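Local coordinates for protein tRNA (guanine-N(1)-)-methyltransferase (PDB 7KFF) that catalyses methyl transfer from S-adenosyl-L-methionine to N1 of a guanine in tRNA, probably the one at position 37, at residues Q269-T274 and E280-M285; R273-R278 and A293-L298; M77-W82 and Q174-D179. All coordinates share one frame; numbering follows the deposited sequence.

Contact 1: residues Q269-T274 and E280-M285; sequences QSLKRT and ELLDGM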
ATOM      1  N   GLN A 269      14.455  19.925   9.370  1.00 21.07           N
ATOM      2  CA  GLN A 269      13.104  19.403   9.519  1.00 20.87           C
ATOM      3  C   GLN A 269      13.000  17.972   9.019  1.00 20.24           C
ATOM      4  O   GLN A 269      12.202  17.193   9.544  1.00 20.39           O
ATOM      5  CB  GLN A 269      12.127  20.306   8.775  1.00 22.77           C
ATOM      6  CG  GLN A 269      11.958  21.664   9.417  1.00 25.14           C
ATOM      7  CD  GLN A 269      11.351  21.560  10.799  1.00 28.83           C
ATOM      8  OE1 GLN A 269      10.293  20.947  10.973  1.00 30.58           O
ATOM      9  NE2 GLN A 269      12.002  22.150  11.782  1.00 30.33           N
ATOM     10  N   SER A 270      13.790  17.621   8.005  1.00 19.51           N
ATOM     11  CA  SER A 270      13.856  16.238   7.549  1.00 19.54           C
ATOM     12  C   SER A 270      14.518  15.344   8.593  1.00 19.19           C
ATOM     13  O   SER A 270      14.013  14.251   8.896  1.00 19.16           O
ATOM     14  CB  SER A 270      14.579  16.212   6.206  1.00 23.52           C
ATOM     15  OG  SER A 270      14.841  14.911   5.772  1.00 26.67           O
ATOM     16  N   LEU A 271      15.607  15.811   9.202  1.00 18.74           N
ATOM     17  CA  LEU A 271      16.211  15.057  10.296  1.00 19.17           C
ATOM     18  C   LEU A 271      15.235  14.906  11.455  1.00 19.95           C
ATOM     19  O   LEU A 271      15.141  13.831  12.061  1.00 19.77           O
ATOM     20  CB  LEU A 271      17.462  15.767  10.802  1.00 20.10           C
ATOM     21  CG  LEU A 271      18.649  15.777   9.846  1.00 20.53           C
ATOM     22  CD1 LEU A 271      19.694  16.784  10.278  1.00 22.59           C
ATOM     23  CD2 LEU A 271      19.255  14.367   9.759  1.00 22.71           C
ATOM     24  N   LYS A 272      14.500  15.977  11.778  1.00 19.70           N
ATOM     25  CA  LYS A 272      13.582  15.949  12.913  1.00 19.80           C
ATOM     26  C   LYS A 272      12.436  14.974  12.657  1.00 20.29           C
ATOM     27  O   LYS A 272      12.099  14.161  13.526  1.00 19.93           O
ATOM     28  CB  LYS A 272      13.040  17.360  13.157  1.00 21.41           C
ATOM     29  CG  LYS A 272      12.026  17.481  14.272  1.00 25.67           C
ATOM     30  CD  LYS A 272      11.708  18.967  14.503  1.00 30.68           C
ATOM     31  CE  LYS A 272      10.689  19.189  15.607  1.00 36.70           C
ATOM     32  NZ  LYS A 272       9.311  19.207  15.068  1.00 40.53           N
ATOM     33  N   ARG A 273      11.830  15.032  11.465  1.00 19.16           N
ATOM     34  CA  ARG A 273      10.731  14.120  11.169  1.00 20.06           C
ATOM     35  C   ARG A 273      11.232  12.685  11.202  1.00 19.28           C
ATOM     36  O   ARG A 273      10.556  11.797  11.727  1.00 19.59           O
ATOM     37  CB  ARG A 273      10.099  14.444   9.815  1.00 21.38           C
ATOM     38  CG  ARG A 273       8.937  13.511   9.413  1.00 25.47           C
ATOM     39  CD  ARG A 273       7.726  13.643  10.327  1.00 29.52           C
ATOM     40  NE  ARG A 273       6.996  14.881  10.062  1.00 33.30           N
ATOM     41  CZ  ARG A 273       5.983  14.999   9.207  1.00 35.29           C
ATOM     42  NH1 ARG A 273       5.401  16.183   9.042  1.00 37.14           N
ATOM     43  NH2 ARG A 273       5.537  13.941   8.531  1.00 37.80           N
ATOM     44  N   THR A 274      12.429  12.439  10.658  1.00 18.08           N
ATOM     45  CA  THR A 274      12.967  11.078  10.666  1.00 17.76           C
ATOM     46  C   THR A 274      13.245  10.612  12.093  1.00 18.16           C
ATOM     47  O   THR A 274      12.927   9.474  12.457  1.00 18.73           O
ATOM     48  CB  THR A 274      14.232  11.011   9.802  1.00 18.22           C
ATOM     49  OG1 THR A 274      13.953  11.518   8.488  1.00 18.21           O
ATOM     50  CG2 THR A 274      14.743   9.573   9.705  1.00 18.94           C
ATOM     51  N   GLU A 280      15.315   4.631  13.619  1.00 22.87           N
ATOM     52  CA  GLU A 280      16.236   3.595  13.169  1.00 24.36           C
ATOM     53  C   GLU A 280      16.854   3.914  11.812  1.00 23.90           C
ATOM     54  O   GLU A 280      17.938   3.412  11.502  1.00 25.89           O
ATOM     55  CB  GLU A 280      15.534   2.236  13.152  1.00 25.75           C
ATOM     56  CG  GLU A 280      14.581   2.005  11.972  1.00 28.81           C
ATOM     57  CD  GLU A 280      13.229   2.719  12.067  1.00 31.73           C
ATOM     58  OE1 GLU A 280      12.927   3.394  13.077  1.00 31.12           O
ATOM     59  OE2 GLU A 280      12.458   2.576  11.103  1.00 33.18           O
ATOM     60  N   LEU A 281      16.203   4.740  10.988  1.00 21.68           N
ATOM     61  CA  LEU A 281      16.828   5.112   9.725  1.00 21.16           C
ATOM     62  C   LEU A 281      18.084   5.941   9.947  1.00 23.56           C
ATOM     63  O   LEU A 281      19.007   5.888   9.128  1.00 24.77           O
ATOM     64  CB  LEU A 281      15.852   5.866   8.826  1.00 20.62           C
ATOM     65  CG  LEU A 281      14.665   5.062   8.299  1.00 21.79           C
ATOM     66  CD1 LEU A 281      13.780   5.924   7.410  1.00 22.71           C
ATOM     67  CD2 LEU A 281      15.118   3.823   7.547  1.00 23.49           C
ATOM     68  N   LEU A 282      18.135   6.715  11.032  1.00 24.81           N
ATOM     69  CA  LEU A 282      19.328   7.511  11.307  1.00 26.88           C
ATOM     70  C   LEU A 282      20.482   6.634  11.772  1.00 29.78           C
ATOM     71  O   LEU A 282      21.649   6.979  11.547  1.00 28.83           O
ATOM     72  CB  LEU A 282      19.026   8.582  12.354  1.00 27.51           C
ATOM     73  CG  LEU A 282      17.982   9.620  11.953  1.00 28.54           C
ATOM     74  CD1 LEU A 282      17.688  10.552  13.129  1.00 30.91           C
ATOM     75  CD2 LEU A 282      18.415  10.426  10.737  1.00 28.99           C
ATOM     76  N   ASP A 283      20.173   5.502  12.410  1.00 33.81           N
ATOM     77  CA  ASP A 283      21.216   4.598  12.874  1.00 38.28           C
ATOM     78  C   ASP A 283      21.997   4.005  11.713  1.00 38.54           C
ATOM     79  O   ASP A 283      23.174   3.668  11.870  1.00 40.41           O
ATOM     80  CB  ASP A 283      20.610   3.459  13.693  1.00 43.65           C
ATOM     81  CG  ASP A 283      19.969   3.941  14.974  1.00 48.94           C
ATOM     82  OD1 ASP A 283      20.364   5.017  15.470  1.00 51.26           O
ATOM     83  OD2 ASP A 283      19.075   3.239  15.491  1.00 50.94           O
ATOM     84  N   GLY A 284      21.361   3.859  10.553  1.00 36.07           N
ATOM     85  CA  GLY A 284      22.013   3.337   9.375  1.00 35.55           C
ATOM     86  C   GLY A 284      22.840   4.324   8.584  1.00 34.71           C
ATOM     87  O   GLY A 284      23.367   3.958   7.530  1.00 37.07           O
HETATM   88  N   MSE A 285      22.972   5.561   9.056  1.00 31.10           N
HETATM   89  CA  MSE A 285      23.704   6.596   8.339  1.00 31.09           C
HETATM   90  C   MSE A 285      24.817   7.132   9.213  1.00 26.26           C
HETATM   91  O   MSE A 285      24.687   7.116  10.431  1.00 27.55           O
HETATM   92  CB  MSE A 285      22.785   7.780   8.054  1.00 37.64           C
HETATM   93  CG  MSE A 285      21.498   7.417   7.393  1.00 45.40           C
HETATM   94 SE   MSE A 285      20.376   8.978   7.230  1.00 50.99          SE
HETATM   95  CE  MSE A 285      21.458  10.023   5.952  1.00 53.65           C
TER

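Contact 2: residues R273-R278 and A293-L298; sequences RTWEVR and AYVEGL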
ATOM      1  N   ARG A 273      11.830  15.032  11.465  1.00 19.16           N
ATOM      2  CA  ARG A 273      10.731  14.120  11.169  1.00 20.06           C
ATOM      3  C   ARG A 273      11.232  12.685  11.202  1.00 19.28           C
ATOM      4  O   ARG A 273      10.556  11.797  11.727  1.00 19.59           O
ATOM      5  CB  ARG A 273      10.099  14.444   9.815  1.00 21.38           C
ATOM      6  CG  ARG A 273       8.937  13.511   9.413  1.00 25.47           C
ATOM      7  CD  ARG A 273       7.726  13.643  10.327  1.00 29.52           C
ATOM      8  NE  ARG A 273       6.996  14.881  10.062  1.00 33.30           N
ATOM      9  CZ  ARG A 273       5.983  14.999   9.207  1.00 35.29           C
ATOM     10  NH1 ARG A 273       5.401  16.183   9.042  1.00 37.14           N
ATOM     11  NH2 ARG A 273       5.537  13.941   8.531  1.00 37.80           N
ATOM     12  N   THR A 274      12.429  12.439  10.658  1.00 18.08           N
ATOM     13  CA  THR A 274      12.967  11.078  10.666  1.00 17.76           C
ATOM     14  C   THR A 274      13.245  10.612  12.093  1.00 18.16           C
ATOM     15  O   THR A 274      12.927   9.474  12.457  1.00 18.73           O
ATOM     16  CB  THR A 274      14.232  11.011   9.802  1.00 18.22           C
ATOM     17  OG1 THR A 274      13.953  11.518   8.488  1.00 18.21           O
ATOM     18  CG2 THR A 274      14.743   9.573   9.705  1.00 18.94           C
ATOM     19  N   TRP A 275      13.830  11.481  12.916  1.00 19.83           N
ATOM     20  CA  TRP A 275      14.055  11.135  14.310  1.00 21.39           C
ATOM     21  C   TRP A 275      12.746  10.838  15.031  1.00 22.25           C
ATOM     22  O   TRP A 275      12.669   9.883  15.811  1.00 23.27           O
ATOM     23  CB  TRP A 275      14.785  12.279  15.004  1.00 24.38           C
ATOM     24  CG  TRP A 275      14.985  12.051  16.458  1.00 27.60           C
ATOM     25  CD1 TRP A 275      15.908  11.240  17.045  1.00 30.27           C
ATOM     26  CD2 TRP A 275      14.226  12.630  17.520  1.00 31.99           C
ATOM     27  NE1 TRP A 275      15.781  11.290  18.411  1.00 32.64           N
ATOM     28  CE2 TRP A 275      14.752  12.134  18.729  1.00 33.59           C
ATOM     29  CE3 TRP A 275      13.157  13.524  17.567  1.00 34.19           C
ATOM     30  CZ2 TRP A 275      14.243  12.503  19.968  1.00 36.74           C
ATOM     31  CZ3 TRP A 275      12.653  13.889  18.802  1.00 36.86           C
ATOM     32  CH2 TRP A 275      13.194  13.377  19.983  1.00 37.54           C
ATOM     33  N   GLU A 276      11.709  11.651  14.796  1.00 21.56           N
ATOM     34  CA  GLU A 276      10.437  11.454  15.490  1.00 24.48           C
ATOM     35  C   GLU A 276       9.791  10.128  15.123  1.00 23.04           C
ATOM     36  O   GLU A 276       9.227   9.435  15.984  1.00 24.37           O
ATOM     37  CB  GLU A 276       9.459  12.569  15.108  1.00 26.63           C
ATOM     38  CG  GLU A 276       9.796  13.933  15.649  1.00 29.48           C
ATOM     39  CD  GLU A 276       8.938  15.043  15.051  1.00 32.41           C
ATOM     40  OE1 GLU A 276       8.325  14.854  13.963  1.00 31.54           O
ATOM     41  OE2 GLU A 276       8.879  16.115  15.682  1.00 34.56           O
ATOM     42  N   VAL A 277       9.813   9.789  13.839  1.00 22.04           N
ATOM     43  CA  VAL A 277       8.962   8.748  13.300  1.00 22.82           C
ATOM     44  C   VAL A 277       9.725   7.488  12.918  1.00 22.09           C
ATOM     45  O   VAL A 277       9.176   6.388  13.036  1.00 23.85           O
ATOM     46  CB  VAL A 277       8.207   9.327  12.077  1.00 26.54           C
ATOM     47  CG1 VAL A 277       7.320   8.297  11.458  1.00 28.01           C
ATOM     48  CG2 VAL A 277       7.405  10.588  12.457  1.00 29.23           C
ATOM     49  N   ARG A 278      10.966   7.621  12.454  1.00 18.97           N
ATOM     50  CA  ARG A 278      11.760   6.489  11.965  1.00 18.76           C
ATOM     51  C   ARG A 278      13.196   6.637  12.445  1.00 19.67           C
ATOM     52  O   ARG A 278      14.141   6.677  11.645  1.00 19.50           O
ATOM     53  CB  ARG A 278      11.709   6.431  10.437  1.00 18.92           C
ATOM     54  CG  ARG A 278      10.341   6.247   9.825  1.00 20.35           C
ATOM     55  CD  ARG A 278       9.837   4.840  10.021  1.00 21.59           C
ATOM     56  NE  ARG A 278      10.652   3.845   9.340  1.00 20.04           N
ATOM     57  CZ  ARG A 278      10.589   3.575   8.040  1.00 18.45           C
ATOM     58  NH1 ARG A 278       9.753   4.231   7.254  1.00 19.90           N
ATOM     59  NH2 ARG A 278      11.358   2.647   7.507  1.00 20.70           N
ATOM     60  N   ALA A 293      24.867  16.866  15.619  1.00 24.38           N
ATOM     61  CA  ALA A 293      24.621  17.793  16.717  1.00 25.30           C
ATOM     62  C   ALA A 293      23.159  18.210  16.775  1.00 24.39           C
ATOM     63  O   ALA A 293      22.587  18.348  17.863  1.00 27.09           O
ATOM     64  CB  ALA A 293      25.523  19.013  16.583  1.00 25.80           C
ATOM     65  N   TYR A 294      22.525  18.403  15.614  1.00 23.52           N
ATOM     66  CA  TYR A 294      21.117  18.767  15.602  1.00 24.73           C
ATOM     67  C   TYR A 294      20.274  17.653  16.209  1.00 25.43           C
ATOM     68  O   TYR A 294      19.388  17.896  17.038  1.00 27.08           O
ATOM     69  CB  TYR A 294      20.668  19.059  14.171  1.00 26.01           C
ATOM     70  CG  TYR A 294      19.204  19.394  14.108  1.00 27.36           C
ATOM     71  CD1 TYR A 294      18.744  20.645  14.496  1.00 28.67           C
ATOM     72  CD2 TYR A 294      18.278  18.452  13.686  1.00 27.48           C
ATOM     73  CE1 TYR A 294      17.402  20.953  14.456  1.00 29.80           C
ATOM     74  CE2 TYR A 294      16.940  18.747  13.647  1.00 29.37           C
ATOM     75  CZ  TYR A 294      16.505  19.997  14.026  1.00 29.44           C
ATOM     76  OH  TYR A 294      15.161  20.289  13.979  1.00 32.07           O
ATOM     77  N   VAL A 295      20.535  16.411  15.797  1.00 25.49           N
ATOM     78  CA  VAL A 295      19.758  15.287  16.312  1.00 27.99           C
ATOM     79  C   VAL A 295      19.991  15.095  17.808  1.00 30.06           C
ATOM     80  O   VAL A 295      19.057  14.791  18.560  1.00 30.51           O
ATOM     81  CB  VAL A 295      20.057  14.017  15.497  1.00 28.87           C
ATOM     82  CG1 VAL A 295      19.419  12.811  16.146  1.00 30.57           C
ATOM     83  CG2 VAL A 295      19.543  14.195  14.078  1.00 28.07           C
ATOM     84  N   GLU A 296      21.229  15.282  18.269  1.00 32.70           N
ATOM     85  CA  GLU A 296      21.489  15.200  19.703  1.00 36.71           C
ATOM     86  C   GLU A 296      20.709  16.257  20.472  1.00 35.83           C
ATOM     87  O   GLU A 296      20.310  16.021  21.619  1.00 36.62           O
ATOM     88  CB  GLU A 296      22.991  15.337  19.972  1.00 42.74           C
ATOM     89  CG  GLU A 296      23.783  14.070  19.669  1.00 49.60           C
ATOM     90  CD  GLU A 296      25.288  14.296  19.631  1.00 55.79           C
ATOM     91  OE1 GLU A 296      25.737  15.448  19.839  1.00 58.45           O
ATOM     92  OE2 GLU A 296      26.022  13.316  19.381  1.00 56.80           O
ATOM     93  N   GLY A 297      20.479  17.422  19.865  1.00 35.38           N
ATOM     94  CA  GLY A 297      19.650  18.429  20.503  1.00 36.75           C
ATOM     95  C   GLY A 297      18.207  17.995  20.643  1.00 38.64           C
ATOM     96  O   GLY A 297      17.527  18.386  21.597  1.00 40.30           O
ATOM     97  N   LEU A 298      17.723  17.181  19.708  1.00 38.73           N
ATOM     98  CA  LEU A 298      16.380  16.626  19.838  1.00 40.98           C
ATOM     99  C   LEU A 298      16.315  15.635  20.992  1.00 46.41           C
ATOM    100  O   LEU A 298      15.338  15.613  21.748  1.00 45.52           O
ATOM    101  CB  LEU A 298      15.980  15.922  18.541  1.00 37.64           C
ATOM    102  CG  LEU A 298      16.042  16.749  17.265  1.00 36.92           C
ATOM    103  CD1 LEU A 298      15.727  15.875  16.042  1.00 36.00           C
ATOM    104  CD2 LEU A 298      15.099  17.933  17.343  1.00 37.35           C
TER

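Contact 3: residues M77-W82 and Q174-D179; sequences MKPTVW and QRVIED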
HETATM    1  N   MSE A  77      -6.785 -20.264  -5.152  1.00 14.53           N
HETATM    2  CA  MSE A  77      -7.102 -20.136  -6.564  1.00 15.47           C
HETATM    3  C   MSE A  77      -6.429 -21.184  -7.441  1.00 15.43           C
HETATM    4  O   MSE A  77      -5.282 -21.578  -7.192  1.00 15.99           O
HETATM    5  CB  MSE A  77      -6.767 -18.761  -7.092  1.00 16.60           C
HETATM    6  CG  MSE A  77      -7.457 -17.615  -6.355  1.00 17.57           C
HETATM    7 SE   MSE A  77      -7.164 -15.832  -6.959  1.00 21.42          SE
HETATM    8  CE  MSE A  77      -8.915 -15.278  -7.530  1.00 20.57           C
ATOM      9  N   LYS A  78      -7.166 -21.596  -8.486  1.00 16.34           N
ATOM     10  CA  LYS A  78      -6.891 -22.836  -9.198  1.00 16.32           C
ATOM     11  C   LYS A  78      -5.805 -22.672 -10.253  1.00 16.05           C
ATOM     12  O   LYS A  78      -5.890 -21.756 -11.083  1.00 16.92           O
ATOM     13  CB  LYS A  78      -8.165 -23.275  -9.937  1.00 18.58           C
ATOM     14  CG  LYS A  78      -9.291 -23.788  -9.070  1.00 22.28           C
ATOM     15  CD  LYS A  78     -10.506 -24.158  -9.942  1.00 27.12           C
ATOM     16  CE  LYS A  78     -11.419 -25.166  -9.295  1.00 35.62           C
ATOM     17  NZ  LYS A  78     -12.651 -25.420 -10.111  1.00 39.45           N
ATOM     18  N   PRO A  79      -4.820 -23.573 -10.299  1.00 15.01           N
ATOM     19  CA  PRO A  79      -3.833 -23.524 -11.393  1.00 15.82           C
ATOM     20  C   PRO A  79      -4.427 -23.732 -12.765  1.00 16.37           C
ATOM     21  O   PRO A  79      -3.919 -23.155 -13.733  1.00 16.56           O
ATOM     22  CB  PRO A  79      -2.835 -24.645 -11.055  1.00 18.84           C
ATOM     23  CG  PRO A  79      -3.131 -25.085  -9.732  1.00 22.69           C
ATOM     24  CD  PRO A  79      -4.496 -24.604  -9.304  1.00 16.42           C
ATOM     25  N   THR A  80      -5.471 -24.554 -12.892  1.00 16.57           N
ATOM     26  CA  THR A  80      -6.033 -24.836 -14.211  1.00 17.03           C
ATOM     27  C   THR A  80      -6.755 -23.634 -14.819  1.00 17.48           C
ATOM     28  O   THR A  80      -7.067 -23.651 -16.018  1.00 19.76           O
ATOM     29  CB  THR A  80      -6.976 -26.038 -14.157  1.00 18.72           C
ATOM     30  OG1 THR A  80      -7.996 -25.769 -13.185  1.00 20.36           O
ATOM     31  CG2 THR A  80      -6.213 -27.334 -13.791  1.00 20.58           C
ATOM     32  N   VAL A  81      -7.006 -22.596 -14.029  1.00 16.39           N
ATOM     33  CA  VAL A  81      -7.511 -21.311 -14.518  1.00 17.03           C
ATOM     34  C   VAL A  81      -6.381 -20.304 -14.686  1.00 15.63           C
ATOM     35  O   VAL A  81      -6.247 -19.681 -15.741  1.00 16.63           O
ATOM     36  CB  VAL A  81      -8.618 -20.794 -13.575  1.00 17.22           C
ATOM     37  CG1 VAL A  81      -9.151 -19.449 -14.066  1.00 19.38           C
ATOM     38  CG2 VAL A  81      -9.744 -21.822 -13.466  1.00 18.42           C
ATOM     39  N   TRP A  82      -5.521 -20.182 -13.667  1.00 14.97           N
ATOM     40  CA  TRP A  82      -4.443 -19.201 -13.709  1.00 15.24           C
ATOM     41  C   TRP A  82      -3.410 -19.474 -14.801  1.00 15.61           C
ATOM     42  O   TRP A  82      -2.884 -18.530 -15.401  1.00 16.18           O
ATOM     43  CB  TRP A  82      -3.744 -19.110 -12.352  1.00 15.00           C
ATOM     44  CG  TRP A  82      -4.369 -18.093 -11.496  1.00 14.82           C
ATOM     45  CD1 TRP A  82      -5.162 -18.292 -10.392  1.00 14.77           C
ATOM     46  CD2 TRP A  82      -4.271 -16.679 -11.673  1.00 14.14           C
ATOM     47  NE1 TRP A  82      -5.548 -17.075  -9.868  1.00 15.07           N
ATOM     48  CE2 TRP A  82      -5.030 -16.071 -10.647  1.00 14.48           C
ATOM     49  CE3 TRP A  82      -3.621 -15.868 -12.603  1.00 14.73           C
ATOM     50  CZ2 TRP A  82      -5.158 -14.697 -10.542  1.00 14.38           C
ATOM     51  CZ3 TRP A  82      -3.747 -14.503 -12.486  1.00 15.15           C
ATOM     52  CH2 TRP A  82      -4.530 -13.935 -11.477  1.00 14.70           C
ATOM     53  N   GLN A 174       0.762 -22.185  -5.405  1.00 14.30           N
ATOM     54  CA  GLN A 174       2.147 -21.763  -5.608  1.00 13.95           C
ATOM     55  C   GLN A 174       2.734 -22.295  -6.906  1.00 13.95           C
ATOM     56  O   GLN A 174       3.667 -21.701  -7.458  1.00 14.68           O
ATOM     57  CB  GLN A 174       2.998 -22.178  -4.410  1.00 14.66           C
ATOM     58  CG  GLN A 174       4.368 -21.546  -4.398  1.00 16.61           C
ATOM     59  CD  GLN A 174       4.317 -20.055  -4.166  1.00 17.29           C
ATOM     60  OE1 GLN A 174       3.422 -19.557  -3.484  1.00 18.49           O
ATOM     61  NE2 GLN A 174       5.281 -19.335  -4.731  1.00 20.53           N
ATOM     62  N   ARG A 175       2.228 -23.423  -7.398  1.00 13.87           N
ATOM     63  CA  ARG A 175       2.768 -23.959  -8.643  1.00 14.53           C
ATOM     64  C   ARG A 175       2.543 -23.016  -9.818  1.00 14.87           C
ATOM     65  O   ARG A 175       3.311 -23.044 -10.783  1.00 15.84           O
ATOM     66  CB  ARG A 175       2.151 -25.309  -8.952  1.00 15.18           C
ATOM     67  CG  ARG A 175       2.559 -26.348  -7.927  1.00 15.41           C
ATOM     68  CD  ARG A 175       1.747 -27.635  -8.111  1.00 16.31           C
ATOM     69  NE  ARG A 175       0.338 -27.391  -7.825  1.00 14.90           N
ATOM     70  CZ  ARG A 175      -0.626 -28.283  -8.001  1.00 14.76           C
ATOM     71  NH1 ARG A 175      -0.321 -29.487  -8.462  1.00 16.02           N
ATOM     72  NH2 ARG A 175      -1.868 -27.970  -7.675  1.00 16.33           N
ATOM     73  N   VAL A 176       1.513 -22.164  -9.751  1.00 14.41           N
ATOM     74  CA  VAL A 176       1.294 -21.181 -10.801  1.00 15.06           C
ATOM     75  C   VAL A 176       2.500 -20.272 -10.909  1.00 15.02           C
ATOM     76  O   VAL A 176       2.952 -19.940 -12.014  1.00 15.31           O
ATOM     77  CB  VAL A 176       0.026 -20.357 -10.506  1.00 15.61           C
ATOM     78  CG1 VAL A 176      -0.065 -19.194 -11.466  1.00 16.76           C
ATOM     79  CG2 VAL A 176      -1.210 -21.249 -10.562  1.00 15.58           C
ATOM     80  N   ILE A 177       2.995 -19.817  -9.750  1.00 15.62           N
ATOM     81  CA  ILE A 177       4.129 -18.904  -9.670  1.00 15.98           C
ATOM     82  C   ILE A 177       5.380 -19.576 -10.207  1.00 15.80           C
ATOM     83  O   ILE A 177       6.131 -18.975 -10.975  1.00 16.53           O
ATOM     84  CB  ILE A 177       4.318 -18.432  -8.221  1.00 18.72           C
ATOM     85  CG1 ILE A 177       3.267 -17.411  -7.803  1.00 24.78           C
ATOM     86  CG2 ILE A 177       5.685 -17.755  -8.045  1.00 21.83           C
ATOM     87  CD1 ILE A 177       1.893 -17.900  -7.746  1.00 26.00           C
ATOM     88  N   GLU A 178       5.610 -20.841  -9.835  1.00 16.25           N
ATOM     89  CA  GLU A 178       6.803 -21.521 -10.322  1.00 18.03           C
ATOM     90  C   GLU A 178       6.721 -21.775 -11.821  1.00 16.84           C
ATOM     91  O   GLU A 178       7.680 -21.519 -12.557  1.00 18.18           O
ATOM     92  CB  GLU A 178       6.988 -22.845  -9.568  1.00 23.42           C
ATOM     93  CG  GLU A 178       7.078 -22.698  -8.048  1.00 33.79           C
ATOM     94  CD  GLU A 178       8.124 -21.685  -7.577  1.00 42.35           C
ATOM     95  OE1 GLU A 178       9.158 -21.496  -8.269  1.00 42.69           O
ATOM     96  OE2 GLU A 178       7.909 -21.092  -6.484  1.00 46.05           O
ATOM     97  N   ASP A 179       5.582 -22.294 -12.289  1.00 15.97           N
ATOM     98  CA  ASP A 179       5.418 -22.546 -13.715  1.00 16.08           C
ATOM     99  C   ASP A 179       5.524 -21.263 -14.535  1.00 15.64           C
ATOM    100  O   ASP A 179       6.024 -21.292 -15.671  1.00 16.43           O
ATOM    101  CB  ASP A 179       4.070 -23.208 -13.960  1.00 17.46           C
ATOM    102  CG  ASP A 179       3.809 -23.453 -15.413  1.00 17.98           C
ATOM    103  OD1 ASP A 179       4.367 -24.429 -15.952  1.00 18.33           O
ATOM    104  OD2 ASP A 179       3.014 -22.705 -16.011  1.00 18.59           O
TER

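Contact 1: residues Q269-T274 and E280-M285
Thr274 turns OG1 beside the backbone N (chi1 -54°), which leaves the methyl CG2 anti to that N and facing Leu282. Leu282 sends CG away from its own carbonyl carbon (chi1 -63°) and brings its branched end to meet it. Thr274 CG2 lies 3.9 Å from Leu282 CD2 and equally close to Leu282 CG. The same methyl also rests against the base of a second side chain, at 4.0 Å from Leu281 CB. Leu271, one turn earlier on its helix, reaches in with its end. Its CD2 comes to 4.1 Å from Leu282 CD2, and the two leucines cross at about a right angle.

No hydrogen bond joins the two segments, and the touching groups are all apolar. The hydroxyl of Thr274 has partners away from helix 279-283. OG1 donates to Ser270 O at 2.8 Å, tilted 32° from the carbonyl plane. Thr274 N reaches the same oxygen from the opposite face. OG1 also bonds Leu234 N of a loop, and so the rotation that presents the methyl is held by polar bonds.

This is helix-helix packing in the helical C-terminal part of TrmD. The Thr274 side chain is about 10 Å from a bound S-adenosyl-L-homocysteine, so it does not touch the ligand. The short helix 279-283 packs back on helix 259-277. Leu233 touches Thr274 and Leu282, while Val295 of helix 289-299 touches Leu282.

Contact 2: residues R273-R278 and A293-L298
This is helix-to-helix packing in the helical C-terminal part of the TrmD fold, where the last helix, 289-299, packs along helix 259-277, here near the end of the latter. Trp275 carries the contact, with Leu298 and Val295 as its partners. Between the two segments the CA atoms nearest each other are those of Trp275 and Val295, 7.3 Å apart. Trp275 extends its indole with CG anti to the backbone N (chi1 176°), which carries the ring across to the other helix. Leu298 lies over one face of that ring. The two side chains run past each other in opposite directions.

The leucine CD1 sits near the root of the indole, 3.9 Å from Trp275 CB and 3.8 Å from Trp275 CE3. Val295 adds a smaller touch at the pyrrole part, with CG1 4.0 Å from Trp275 CD1, approaching obliquely. The far end of the ring reaches the backbone. Trp275 CH2 lies 3.6 Å from Leu298 O, in plain van der Waals contact.

Nothing polar bridges these segments, so apolar contact with the indole supplies the fit. Leu282 of helix 279-283 touches both Trp275 and Val295. Arg278, just past the helix end, forms a salt bridge with Asp193 of the second subunit. The main touch is a CH-pi contact: Leu298 CB stands 3.7 Å from the centroid of the Trp275 six-membered ring, only 6° off the ring normal.

Contact 3: residues M77-W82 and Q174-D179
The backbones come close where Pro79 faces Val176, with CA atoms 5.7 Å apart, at the first turn of helix 79-90 and on helix 174-180. Both helices belong to the SPOUT methyltransferase domain, the knotted class built on a parallel sheet. Lys78 is the N-cap residue, and its carbonyl oxygen accepts from both Val81 N and Trp82 N, so Pro79 and Trp82 are set on the same short turn.

Val176 fits against both of them. Its CG1 is anti to the backbone N (chi1 170°), and the other methyl is turned to the proline. Val176 CG2 lies 3.6 Å from Pro79 CA and 3.8 Å from Pro79 CB. The same methyl is 3.8 Å from Trp82 CB, and Val176 CG1 meets that atom at a like distance. The indole itself leads away, with Met77 CB at its edge. The Trp82 side chain lies about 8 Å from a bound S-adenosyl-L-homocysteine.

Arg175 bends at chi3 (-65°) and brings its guanidinium obliquely up to the proline ring. Arg175 NH2 is 3.8 Å from Pro79 CG. Trp245 of the second subunit also packs on Pro79.

The core of the contact, Val176 against Pro79 and Trp82, is apolar and buried, with a guanidinium packed at its border without a bond across. Bonds from NH2 to Asp173 and from NH1 to the carbonyls of Pro242 and Leu248 of the second subunit probably fix the guanidinium's rotation and offset its charge.

Overall arrangement
From the N terminus, contact 3 comes first. It brings helix 79-90 against helix 174-180 and closes a loop of 91 residues that includes strands of the parallel sheet. Contacts 1 and 2 follow, both from helix 259-277. Contact 1 closes a short turn to helix 279-283, and contact 2 a longer loop to helix 289-299. Segment 280-285 lies inside that longer loop while 269-274 starts before it, so the two interleave; contact 3 neither nests with nor crosses them. Its centre is about 42 Å from that of contact 1 and about 47 Å from that of contact 2. Contacts 2 and 3 both touch the second subunit, where Gln174 of one copy and Arg273 of the other make a weak hydrogen bond.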